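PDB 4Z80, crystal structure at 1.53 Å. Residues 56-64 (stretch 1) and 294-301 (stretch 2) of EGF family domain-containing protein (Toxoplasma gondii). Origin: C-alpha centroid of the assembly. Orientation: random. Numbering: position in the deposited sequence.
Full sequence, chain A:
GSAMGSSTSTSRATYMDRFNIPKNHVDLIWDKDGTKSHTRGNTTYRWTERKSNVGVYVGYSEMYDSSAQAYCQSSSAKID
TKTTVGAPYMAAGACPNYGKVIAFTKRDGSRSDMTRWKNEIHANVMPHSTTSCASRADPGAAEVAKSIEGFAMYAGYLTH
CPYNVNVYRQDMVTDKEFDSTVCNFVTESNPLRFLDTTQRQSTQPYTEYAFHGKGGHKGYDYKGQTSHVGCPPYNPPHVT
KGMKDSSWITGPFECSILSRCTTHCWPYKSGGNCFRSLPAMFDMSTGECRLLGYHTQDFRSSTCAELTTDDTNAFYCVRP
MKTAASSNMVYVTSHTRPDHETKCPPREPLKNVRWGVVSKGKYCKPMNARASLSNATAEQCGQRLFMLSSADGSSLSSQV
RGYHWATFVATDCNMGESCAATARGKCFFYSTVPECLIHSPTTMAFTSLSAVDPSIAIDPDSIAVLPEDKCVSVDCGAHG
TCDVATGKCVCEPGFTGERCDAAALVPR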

# COMPACT_ATOMS: atom_id res chain seq x y z
N VAL A 56 -2.09 -10.27 7.93
CA VAL A 56 -3.13 -9.53 7.20
C VAL A 56 -3.43 -8.17 7.84
O VAL A 56 -3.51 -7.15 7.16
N TYR A 57 -3.59 -8.15 9.16
CA TYR A 57 -3.81 -6.91 9.86
C TYR A 57 -2.58 -6.01 9.71
O TYR A 57 -2.68 -4.85 9.33
N VAL A 58 -1.43 -6.59 10.01
CA VAL A 58 -0.13 -5.96 9.85
C VAL A 58 0.79 -6.97 9.16
O VAL A 58 1.00 -8.07 9.69
N GLY A 59 1.32 -6.61 7.99
CA GLY A 59 2.16 -7.50 7.21
C GLY A 59 3.54 -6.93 6.98
O GLY A 59 3.66 -5.82 6.47
N TYR A 60 4.56 -7.69 7.35
CA TYR A 60 5.95 -7.28 7.22
C TYR A 60 6.81 -8.42 6.71
O TYR A 60 6.59 -9.59 7.05
N SER A 61 7.84 -8.07 5.94
CA SER A 61 8.96 -8.97 5.72
C SER A 61 10.24 -8.15 5.67
O SER A 61 10.20 -6.92 5.56
N GLU A 62 11.38 -8.82 5.77
CA GLU A 62 12.64 -8.11 5.74
C GLU A 62 12.84 -7.34 4.45
O GLU A 62 12.61 -7.87 3.36
N MET A 63 13.25 -6.09 4.58
CA MET A 63 13.57 -5.28 3.43
C MET A 63 14.48 -6.07 2.49
O MET A 63 15.50 -6.62 2.90
N TYR A 64 14.07 -6.13 1.23
CA TYR A 64 14.79 -6.84 0.19
C TYR A 64 15.24 -5.83 -0.84
O TYR A 64 14.41 -5.13 -1.43
N TYR A 294 5.80 5.29 4.38
CA TYR A 294 6.13 4.47 5.54
C TYR A 294 5.57 3.06 5.42
O TYR A 294 4.43 2.87 4.95
N HIS A 295 6.36 2.08 5.85
CA HIS A 295 5.95 0.67 5.88
C HIS A 295 5.17 0.32 7.14
O HIS A 295 4.41 -0.65 7.15
N THR A 296 5.36 1.11 8.19
CA THR A 296 4.68 0.88 9.47
C THR A 296 3.17 0.82 9.26
O THR A 296 2.60 1.67 8.59
N GLN A 297 2.53 -0.17 9.87
CA GLN A 297 1.07 -0.26 9.83
C GLN A 297 0.41 -0.10 11.21
O GLN A 297 -0.76 0.23 11.29
N ASP A 298 1.18 -0.31 12.27
CA ASP A 298 0.67 -0.19 13.64
C ASP A 298 1.80 0.32 14.54
O ASP A 298 2.90 -0.22 14.50
N PHE A 299 1.51 1.34 15.33
CA PHE A 299 2.48 1.85 16.31
C PHE A 299 1.67 2.39 17.47
O PHE A 299 0.80 3.24 17.29
N ARG A 300 1.91 1.86 18.67
CA ARG A 300 1.10 2.21 19.83
C ARG A 300 1.93 2.17 21.11
O ARG A 300 1.37 2.05 22.21
N SER A 301 3.24 2.27 20.97
CA SER A 301 4.16 2.36 22.10
C SER A 301 3.94 3.59 22.96
O SER A 301 3.33 4.56 22.52

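The contact between these two stretches, more than 230 residues apart in sequence, is a small polar one in which a single glutamine side chain pairs with the backbone of a neighbouring segment, flanked by tyrosines and a few van der Waals contacts. It illustrates a general principle: a primary amide carries a donor and an acceptor side by side, so it can satisfy a peptide N-H and C=O much as another strand would. Here Gln297 points toward stretch 1, with chi1 m, chi2 between wells at 147° and chi3 at 72°, and its amide lies against Gly59. Gly59 N donates to Gln297 OE1 at 2.9 Å, and Gln297 NE2 donates to Gly59 O at 2.8 Å, both nearly linear. The second amide hydrogen is used as well, since Gln297 NE2 also donates to His295 O at 3.2 Å, a bond that ties the side chain back to its own stretch.

Tyr60 supplies the next anchor. Its CA-to-CB bond runs sideways, but the m rotamer brings the end of the ring nearer stretch 2, where the hydroxyl accepts a hydrogen bond from the backbone: Gln297 N lies 3.0 Å from Tyr60 OH. His295 O sits at the edge of the ring, 3.4 Å from Tyr60 CE1. Beyond the hydroxyl, a water extends the link, 2.6 Å from Tyr60 OH and donating to Asp298 O at 2.7 Å. Gln297 is thus held to stretch 1 through both its side chain and its main chain.

Van der Waals contacts fill in around this polar centre. Val58, in the t rotamer, places CG2 4.0 Å from Gln297 CB and 3.8 Å from Asp298 CB, so the aliphatic parts of two polar residues serve as its packing surface. Farther along, Met63 (t, p, p) curls so that its CE methyl comes within 3.7 Å of His295 NE2; His295 itself is m and points toward stretch 1.

At the other end a salt bridge and a second water take over. Asp298 (t) and Arg300 (p, t, p) both point toward stretch 1 and form a two-pronged salt bridge with each other: Arg300 NE donates to Asp298 OD1 at 3.0 Å, and Arg300 NH2 to Asp298 OD2 at 2.8 Å. Tyr57 (t) reaches this pair, its CE2 4.0 Å from Asp298 OD2. Its hydroxyl meets the guanidinium through a water, which lies 2.7 Å from Tyr57 OH and accepts from Arg300 NH2 at 3.0 Å.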

# COMPACT_ATOMS: atom_id res chain seq x y z
CB VAL A 56 -4.43 -10.38 7.11
CG1 VAL A 56 -5.63 -9.57 6.60
CG2 VAL A 56 -4.20 -11.59 6.23
CB TYR A 57 -4.11 -7.20 11.34
CG TYR A 57 -4.57 -6.02 12.16
CD1 TYR A 57 -5.80 -5.41 11.90
CD2 TYR A 57 -3.82 -5.54 13.22
CE1 TYR A 57 -6.24 -4.33 12.67
CE2 TYR A 57 -4.26 -4.47 13.99
CZ TYR A 57 -5.47 -3.88 13.72
OH TYR A 57 -5.90 -2.82 14.49
CB VAL A 58 0.47 -5.55 11.21
CG1 VAL A 58 1.91 -5.10 11.05
CG2 VAL A 58 -0.38 -4.46 11.83
CB TYR A 60 6.56 -6.84 8.56
CG TYR A 60 5.95 -5.63 9.21
CD1 TYR A 60 5.76 -4.45 8.51
CD2 TYR A 60 5.59 -5.66 10.55
CE1 TYR A 60 5.20 -3.34 9.12
CE2 TYR A 60 5.04 -4.55 11.17
CZ TYR A 60 4.84 -3.39 10.46
OH TYR A 60 4.28 -2.29 11.07
CB SER A 61 8.79 -9.78 4.44
OG SER A 61 8.87 -8.94 3.31
CB GLU A 62 13.80 -9.09 5.93
CG GLU A 62 13.94 -9.60 7.37
CD GLU A 62 12.89 -10.62 7.78
OE1 GLU A 62 12.18 -11.16 6.90
OE2 GLU A 62 12.78 -10.88 8.99
CB MET A 63 14.22 -3.97 3.85
CG MET A 63 14.70 -3.10 2.68
SD MET A 63 13.42 -2.63 1.50
CE MET A 63 12.53 -1.38 2.44
CB TYR A 64 13.90 -7.90 -0.44
CG TYR A 64 14.53 -8.66 -1.59
CD1 TYR A 64 15.39 -9.72 -1.35
CD2 TYR A 64 14.22 -8.34 -2.90
CE1 TYR A 64 15.95 -10.42 -2.40
CE2 TYR A 64 14.78 -9.04 -3.96
CZ TYR A 64 15.64 -10.08 -3.70
OH TYR A 64 16.20 -10.78 -4.74
CB TYR A 294 5.59 5.10 6.82
CG TYR A 294 6.19 6.43 7.24
CD1 TYR A 294 7.55 6.68 7.12
CD2 TYR A 294 5.39 7.42 7.79
CE1 TYR A 294 8.10 7.89 7.54
CE2 TYR A 294 5.92 8.63 8.22
CZ TYR A 294 7.27 8.86 8.09
OH TYR A 294 7.82 10.07 8.51
CB HIS A 295 7.16 -0.24 5.79
CG HIS A 295 7.92 -0.10 4.51
ND1 HIS A 295 7.52 -0.69 3.33
CD2 HIS A 295 9.07 0.56 4.22
CE1 HIS A 295 8.38 -0.40 2.38
NE2 HIS A 295 9.33 0.36 2.89
CB THR A 296 5.03 2.00 10.48
OG1 THR A 296 6.44 1.99 10.76
CG2 THR A 296 4.29 1.80 11.79
CB GLN A 297 0.67 -1.59 9.20
CG GLN A 297 0.93 -1.64 7.70
CD GLN A 297 1.31 -3.02 7.23
OE1 GLN A 297 0.47 -3.92 7.17
NE2 GLN A 297 2.59 -3.22 6.93
CB ASP A 298 0.15 -1.54 14.15
CG ASP A 298 -0.68 -1.43 15.42
OD1 ASP A 298 -0.09 -1.23 16.51
OD2 ASP A 298 -1.91 -1.58 15.34
CB PHE A 299 3.38 2.93 15.71
CG PHE A 299 4.51 3.36 16.61
CD1 PHE A 299 5.36 2.43 17.18
CD2 PHE A 299 4.74 4.71 16.87
CE1 PHE A 299 6.40 2.82 18.00
CE2 PHE A 299 5.78 5.10 17.69
CZ PHE A 299 6.61 4.15 18.26
CB ARG A 300 -0.11 1.29 19.94
CG ARG A 300 0.24 -0.18 20.14
CD ARG A 300 -1.01 -1.04 20.28
NE ARG A 300 -1.69 -1.25 19.01
CZ ARG A 300 -2.89 -1.83 18.90
NH1 ARG A 300 -3.53 -2.24 19.98
NH2 ARG A 300 -3.43 -1.99 17.69
CB SER A 301 5.60 2.36 21.60
OG SER A 301 5.87 1.18 20.88
O HOH W 1 -6.11 -3.25 17.18
O HOH W 2 3.49 -2.68 13.49